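Local coordinates for tetratricopeptide repeat protein (Parabacteroides merdae ATCC 43184, PDB 4R7S) that is of unknown function but, as a tetratricopeptide repeat protein built of stacked helical hairpins, probably serves as a scaffold for binding protein or peptide partners, at residues Arg52-Gln58 and Ser83-Leu88; Tyr180-Ala184 and Ala198-Lys202. The contacts are given in a common frame with arbitrary orientation. Numbering follows the deposited sequence.

Interaction 1. Residues Arg52-Gln58 and Ser83-Leu88; sequences RRQGKLQ and SLYTEL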
loop_
_atom_site.group_PDB
_atom_site.type_symbol
_atom_site.label_atom_id
_atom_site.label_comp_id
_atom_site.label_asym_id
_atom_site.label_seq_id
_atom_site.Cartn_x
_atom_site.Cartn_y
_atom_site.Cartn_z
ATOM N N ARG A 52 -7.254 10.840 -7.955
ATOM C CA ARG A 52 -7.041 9.721 -7.026
ATOM C C ARG A 52 -7.107 10.210 -5.567
ATOM O O ARG A 52 -7.731 9.552 -4.740
ATOM C CB ARG A 52 -5.689 9.030 -7.299
ATOM C CG ARG A 52 -5.522 7.704 -6.563
ATOM C CD ARG A 52 -4.079 7.242 -6.541
ATOM N NE ARG A 52 -3.984 5.907 -5.952
ATOM C CZ ARG A 52 -2.871 5.192 -5.846
ATOM N NH1 ARG A 52 -1.718 5.673 -6.295
ATOM N NH2 ARG A 52 -2.898 3.993 -5.286
ATOM N N ARG A 53 -6.484 11.371 -5.267
ATOM C CA ARG A 53 -6.472 11.967 -3.932
ATOM C C ARG A 53 -7.873 12.468 -3.502
ATOM O O ARG A 53 -8.046 12.860 -2.351
ATOM C CB ARG A 53 -5.456 13.102 -3.863
ATOM C CG ARG A 53 -4.004 12.639 -3.759
ATOM C CD ARG A 53 -3.055 13.812 -3.815
ATOM N NE ARG A 53 -3.301 14.766 -2.734
ATOM C CZ ARG A 53 -2.884 16.029 -2.725
ATOM N NH1 ARG A 53 -2.209 16.522 -3.758
ATOM N NH2 ARG A 53 -3.154 16.814 -1.692
ATOM N N GLN A 54 -8.859 12.428 -4.415
ATOM C CA GLN A 54 -10.252 12.787 -4.166
ATOM C C GLN A 54 -11.119 11.540 -4.004
ATOM O O GLN A 54 -12.303 11.652 -3.645
ATOM C CB GLN A 54 -10.800 13.628 -5.313
ATOM C CG GLN A 54 -10.566 15.117 -5.147
ATOM C CD GLN A 54 -11.068 15.834 -6.376
ATOM O OE1 GLN A 54 -12.239 16.233 -6.470
ATOM N NE2 GLN A 54 -10.216 15.926 -7.379
ATOM N N GLY A 55 -10.531 10.374 -4.298
ATOM C CA GLY A 55 -11.213 9.092 -4.248
ATOM C C GLY A 55 -11.915 8.742 -5.541
ATOM O O GLY A 55 -12.577 7.704 -5.623
ATOM N N LYS A 56 -11.784 9.609 -6.573
ATOM C CA LYS A 56 -12.346 9.412 -7.916
ATOM C C LYS A 56 -11.404 8.435 -8.667
ATOM O O LYS A 56 -10.719 8.794 -9.637
ATOM C CB LYS A 56 -12.500 10.762 -8.641
ATOM C CG LYS A 56 -13.117 11.867 -7.792
ATOM C CD LYS A 56 -13.997 12.792 -8.624
ATOM C CE LYS A 56 -13.380 14.133 -8.935
ATOM N NZ LYS A 56 -14.075 14.832 -10.058
ATOM N N LEU A 57 -11.354 7.200 -8.157
ATOM C CA LEU A 57 -10.462 6.135 -8.599
ATOM C C LEU A 57 -10.697 5.685 -10.060
ATOM O O LEU A 57 -9.715 5.528 -10.793
ATOM C CB LEU A 57 -10.560 4.932 -7.650
ATOM C CG LEU A 57 -10.323 5.182 -6.148
ATOM C CD1 LEU A 57 -10.206 3.856 -5.395
ATOM C CD2 LEU A 57 -9.067 6.040 -5.882
ATOM N N GLN A 58 -11.960 5.495 -10.488
ATOM C CA GLN A 58 -12.237 5.092 -11.868
ATOM C C GLN A 58 -11.830 6.190 -12.842
ATOM O O GLN A 58 -11.265 5.866 -13.887
ATOM C CB GLN A 58 -13.719 4.684 -12.084
ATOM C CG GLN A 58 -14.098 3.269 -11.583
ATOM C CD GLN A 58 -13.120 2.154 -11.925
ATOM O OE1 GLN A 58 -12.656 1.988 -13.069
ATOM N NE2 GLN A 58 -12.796 1.351 -10.922
ATOM N N SER A 83 -0.015 1.332 -8.874
ATOM C CA SER A 83 -0.429 1.583 -7.499
ATOM C C SER A 83 -1.946 1.769 -7.442
ATOM O O SER A 83 -2.588 1.284 -6.513
ATOM C CB SER A 83 0.279 2.813 -6.945
ATOM O OG SER A 83 -0.175 3.118 -5.639
ATOM N N LEU A 84 -2.515 2.454 -8.434
ATOM C CA LEU A 84 -3.953 2.646 -8.487
ATOM C C LEU A 84 -4.662 1.301 -8.736
ATOM O O LEU A 84 -5.665 1.028 -8.078
ATOM C CB LEU A 84 -4.341 3.695 -9.546
ATOM C CG LEU A 84 -5.843 3.963 -9.729
ATOM C CD1 LEU A 84 -6.492 4.492 -8.460
ATOM C CD2 LEU A 84 -6.070 4.915 -10.842
ATOM N N TYR A 85 -4.123 0.454 -9.647
ATOM C CA TYR A 85 -4.681 -0.868 -9.942
ATOM C C TYR A 85 -4.742 -1.727 -8.685
ATOM O O TYR A 85 -5.728 -2.422 -8.466
ATOM C CB TYR A 85 -3.870 -1.586 -11.031
ATOM C CG TYR A 85 -4.258 -1.238 -12.454
ATOM C CD1 TYR A 85 -5.594 -1.120 -12.823
ATOM C CD2 TYR A 85 -3.292 -1.078 -13.442
ATOM C CE1 TYR A 85 -5.960 -0.826 -14.138
ATOM C CE2 TYR A 85 -3.647 -0.814 -14.766
ATOM C CZ TYR A 85 -4.984 -0.685 -15.109
ATOM O OH TYR A 85 -5.354 -0.407 -16.399
ATOM N N THR A 86 -3.692 -1.651 -7.850
ATOM C CA THR A 86 -3.563 -2.368 -6.594
ATOM C C THR A 86 -4.700 -1.938 -5.659
ATOM O O THR A 86 -5.360 -2.806 -5.077
ATOM C CB THR A 86 -2.157 -2.149 -6.000
ATOM O OG1 THR A 86 -1.199 -2.738 -6.882
ATOM C CG2 THR A 86 -1.990 -2.800 -4.627
ATOM N N GLU A 87 -4.958 -0.611 -5.571
ATOM C CA GLU A 87 -6.014 -0.017 -4.752
ATOM C C GLU A 87 -7.400 -0.465 -5.257
ATOM O O GLU A 87 -8.319 -0.632 -4.451
ATOM C CB GLU A 87 -5.884 1.512 -4.757
ATOM C CG GLU A 87 -6.591 2.172 -3.585
ATOM C CD GLU A 87 -6.664 3.685 -3.572
ATOM O OE1 GLU A 87 -5.736 4.336 -4.101
ATOM O OE2 GLU A 87 -7.618 4.222 -2.964
ATOM N N LEU A 88 -7.537 -0.696 -6.583
ATOM C CA LEU A 88 -8.783 -1.166 -7.186
ATOM C C LEU A 88 -8.895 -2.699 -7.129
ATOM O O LEU A 88 -9.904 -3.252 -7.579
ATOM C CB LEU A 88 -8.900 -0.709 -8.645
ATOM C CG LEU A 88 -9.022 0.775 -8.945
ATOM C CD1 LEU A 88 -8.821 1.031 -10.446
ATOM C CD2 LEU A 88 -10.372 1.319 -8.509
#

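Interaction 2. Residues Tyr180-Ala184 and Ala198-Lys202; sequences YEGRA and ADIEK. With EDO (1,2-ethanediol), chain G.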
loop_
_atom_site.group_PDB
_atom_site.type_symbol
_atom_site.label_atom_id
_atom_site.label_comp_id
_atom_site.label_asym_id
_atom_site.label_seq_id
_atom_site.Cartn_x
_atom_site.Cartn_y
_atom_site.Cartn_z
ATOM N N TYR A 180 6.695 -4.405 15.361
ATOM C CA TYR A 180 6.076 -5.217 16.412
ATOM C C TYR A 180 4.711 -5.721 15.956
ATOM O O TYR A 180 4.294 -6.798 16.361
ATOM C CB TYR A 180 5.948 -4.428 17.714
ATOM C CG TYR A 180 7.255 -4.134 18.406
ATOM C CD1 TYR A 180 8.017 -3.025 18.055
ATOM C CD2 TYR A 180 7.700 -4.923 19.466
ATOM C CE1 TYR A 180 9.217 -2.730 18.706
ATOM C CE2 TYR A 180 8.889 -4.629 20.138
ATOM C CZ TYR A 180 9.650 -3.533 19.748
ATOM O OH TYR A 180 10.836 -3.229 20.385
ATOM N N GLU A 181 4.045 -4.957 15.085
ATOM C CA GLU A 181 2.756 -5.286 14.466
ATOM C C GLU A 181 2.920 -6.458 13.487
ATOM O O GLU A 181 2.054 -7.341 13.424
ATOM C CB GLU A 181 2.158 -4.065 13.749
ATOM C CG GLU A 181 1.672 -2.977 14.704
ATOM C CD GLU A 181 0.532 -2.096 14.216
ATOM O OE1 GLU A 181 -0.004 -2.361 13.113
ATOM O OE2 GLU A 181 0.162 -1.149 14.949
ATOM N N GLY A 182 4.032 -6.462 12.763
ATOM C CA GLY A 182 4.379 -7.527 11.827
ATOM C C GLY A 182 4.752 -8.797 12.571
ATOM O O GLY A 182 4.250 -9.880 12.260
ATOM N N ARG A 183 5.596 -8.657 13.607
ATOM C CA ARG A 183 6.011 -9.785 14.429
ATOM C C ARG A 183 4.815 -10.376 15.173
ATOM O O ARG A 183 4.716 -11.608 15.235
ATOM C CB ARG A 183 7.141 -9.412 15.413
ATOM C CG ARG A 183 7.779 -10.652 16.014
ATOM C CD ARG A 183 9.055 -10.356 16.761
ATOM N NE ARG A 183 8.768 -9.627 17.982
ATOM C CZ ARG A 183 9.697 -9.168 18.801
ATOM N NH1 ARG A 183 10.979 -9.382 18.542
ATOM N NH2 ARG A 183 9.355 -8.507 19.897
ATOM N N ALA A 184 3.915 -9.519 15.739
ATOM C CA ALA A 184 2.716 -10.009 16.441
ATOM C C ALA A 184 1.854 -10.863 15.495
ATOM O O ALA A 184 1.384 -11.922 15.893
ATOM C CB ALA A 184 1.889 -8.853 17.005
ATOM N N ALA A 198 2.052 -9.897 23.941
ATOM C CA ALA A 198 3.165 -9.168 24.525
ATOM C C ALA A 198 3.582 -8.064 23.559
ATOM O O ALA A 198 3.671 -6.910 23.968
ATOM C CB ALA A 198 4.321 -10.114 24.817
ATOM N N ASP A 199 3.763 -8.410 22.260
ATOM C CA ASP A 199 4.100 -7.456 21.184
ATOM C C ASP A 199 2.996 -6.432 20.987
ATOM O O ASP A 199 3.298 -5.236 20.877
ATOM C CB ASP A 199 4.382 -8.173 19.862
ATOM C CG ASP A 199 5.824 -8.622 19.658
ATOM O OD1 ASP A 199 6.683 -8.291 20.505
ATOM O OD2 ASP A 199 6.095 -9.273 18.649
ATOM N N ILE A 200 1.718 -6.888 20.978
ATOM C CA ILE A 200 0.551 -6.019 20.816
ATOM C C ILE A 200 0.482 -4.984 21.963
ATOM O O ILE A 200 0.275 -3.798 21.713
ATOM C CB ILE A 200 -0.726 -6.871 20.696
ATOM C CG1 ILE A 200 -0.756 -7.583 19.317
ATOM C CG2 ILE A 200 -2.016 -6.032 20.913
ATOM C CD1 ILE A 200 -1.872 -8.627 19.136
ATOM N N GLU A 201 0.724 -5.429 23.195
ATOM C CA GLU A 201 0.725 -4.616 24.413
ATOM C C GLU A 201 1.774 -3.510 24.325
ATOM O O GLU A 201 1.549 -2.411 24.836
ATOM C CB GLU A 201 0.997 -5.517 25.637
ATOM C CG GLU A 201 0.948 -4.822 26.997
ATOM C CD GLU A 201 -0.355 -4.137 27.377
ATOM O OE1 GLU A 201 -1.444 -4.668 27.053
ATOM O OE2 GLU A 201 -0.282 -3.065 28.021
ATOM N N LYS A 202 2.918 -3.810 23.687
ATOM C CA LYS A 202 4.014 -2.865 23.536
ATOM C C LYS A 202 3.579 -1.691 22.657
ATOM O O LYS A 202 3.829 -0.549 23.013
ATOM C CB LYS A 202 5.278 -3.565 22.978
ATOM C CG LYS A 202 6.528 -2.688 23.042
ATOM C CD LYS A 202 7.749 -3.439 23.551
ATOM C CE LYS A 202 8.919 -2.504 23.810
ATOM N NZ LYS A 202 8.697 -1.600 24.982
HETATM C C1 EDO G . 2.341 -4.358 31.224
HETATM O O1 EDO G . 3.450 -4.623 30.361
HETATM C C2 EDO G . 1.842 -2.915 31.063
HETATM O O2 EDO G . 1.667 -2.558 29.698
#

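Interaction 1. Residues Arg52-Gln58 and Ser83-Leu88
The Arg52 guanidinium holds this contact together by reaching across to two residues one helical turn apart. NE and NH2 of Arg52 both donate to Glu87 OE1, at 3.0 and 3.1 Å, forming a salt bridge that uses a single carboxylate oxygen. On the next edge of the group, NH1 and NH2 of Arg52 donate to Ser83 OG at 3.1 and 2.9 Å. Both acceptors lie close to the guanidinium plane, while Leu84 N sits over one face. Nearly all-trans side-chain torsions give Arg52 the span it needs.

Next to these polar bonds the packing turns apolar. Leu57, in the first turn of helix 57-68, points toward the other segment: its CD2 is 4.0 Å from Leu84 CD1, and its CB is 3.7 Å from Leu88 CD2. At the margin, Gln58 NE2 closes to 3.4 Å from Leu88 CD2.

Between Arg52 and Leu57 the chain reverses through a type I turn from Arg52 to Gly55. A Schellman motif, with Gly55 at positive phi, ends the outgoing helix, and Lys56 takes the N-cap position of the next. Lys56 also forms a salt bridge with Glu24 of helix 20-33, so the turn has a partner in the preceding hairpin as well.

This is stacking between neighbouring TPR hairpins: the A-to-B turn of one repeat lies against the end of helix A of the next, helix 75-87. The chemistry implies a junction of two kinds: a salt bridge and hydrogen bonds to a neutral hydroxyl, both directional, that hold the partly exposed Arg52, and leucine packing beside them.

Interaction 2. Residues Tyr180-Ala184 and Ala198-Lys202
Helices 178-189 and 193-206 form a TPR helical hairpin, the antiparallel A and B pair of a single repeat. Over these two segments their axes approach to 8.7 Å, with 158° between their directions.

Tyr180 comes first, directed toward the partner helix. Lys202 lays its aliphatic chain over one ring face, with Tyr180 CE2 3.8 Å from Lys202 CD, while Asp199 OD1 lies near the ring plane, 3.7 Å from Tyr180 CD2. The phenol itself is tied back to the incoming chain, its OH hydrogen-bonded to Pro174 O.

Glu181 directs its CA-to-CB bond away from segment 198-202; past Gly182 the chain presents Arg183. Its CA-to-CB bond points sideways, but the side chain bends at chi3 and brings the guanidinium to Asp199. The two groups meet in a bidentate salt bridge: Arg183 NE donates to Asp199 OD2 at 2.8 Å and Arg183 NH2 to Asp199 OD1 at 2.7 Å, both almost linear. Because Asp199 is buried, this pairing neutralises a charge inside the hairpin. Arg183 NH1 is hydrogen-bonded to Asn167 OD1 of helix 159-172, linking the pair to the preceding repeat.

Ala184 ends the segment where the backbones are closest, its CA 5.6 Å from that of Asp199. A small residue here, as is common in TPR A helices, permits such tight packing; its CB also touches Ile200 CG1 at 3.7 Å. On the outer surface of helix 193-206, an ethanediol, probably left from crystallisation, hydrogen-bonds through O2 to Glu201 OE2 at 2.6 Å.

Overall arrangement
From the N terminus, the chain runs through the hairpin of helices 2-16 and 20-33 and into helix 40-52, whose end opens interaction 1. That contact closes only after helix 57-68 and most of helix 75-87, a span of 24 intervening residues, and so ties one repeat to the next. Further hairpins follow before interaction 2 opens in helix 178-189; it closes after 13 residues, within a single repeat. The two loops are in series, neither nested nor crossing. The centres of interaction 1 and interaction 2 lie about 30 Å apart, on opposite sides of the chain's centre. Together they exemplify both joints of an all-helical solenoid: stacking between hairpins at the surface and buried pairing inside one.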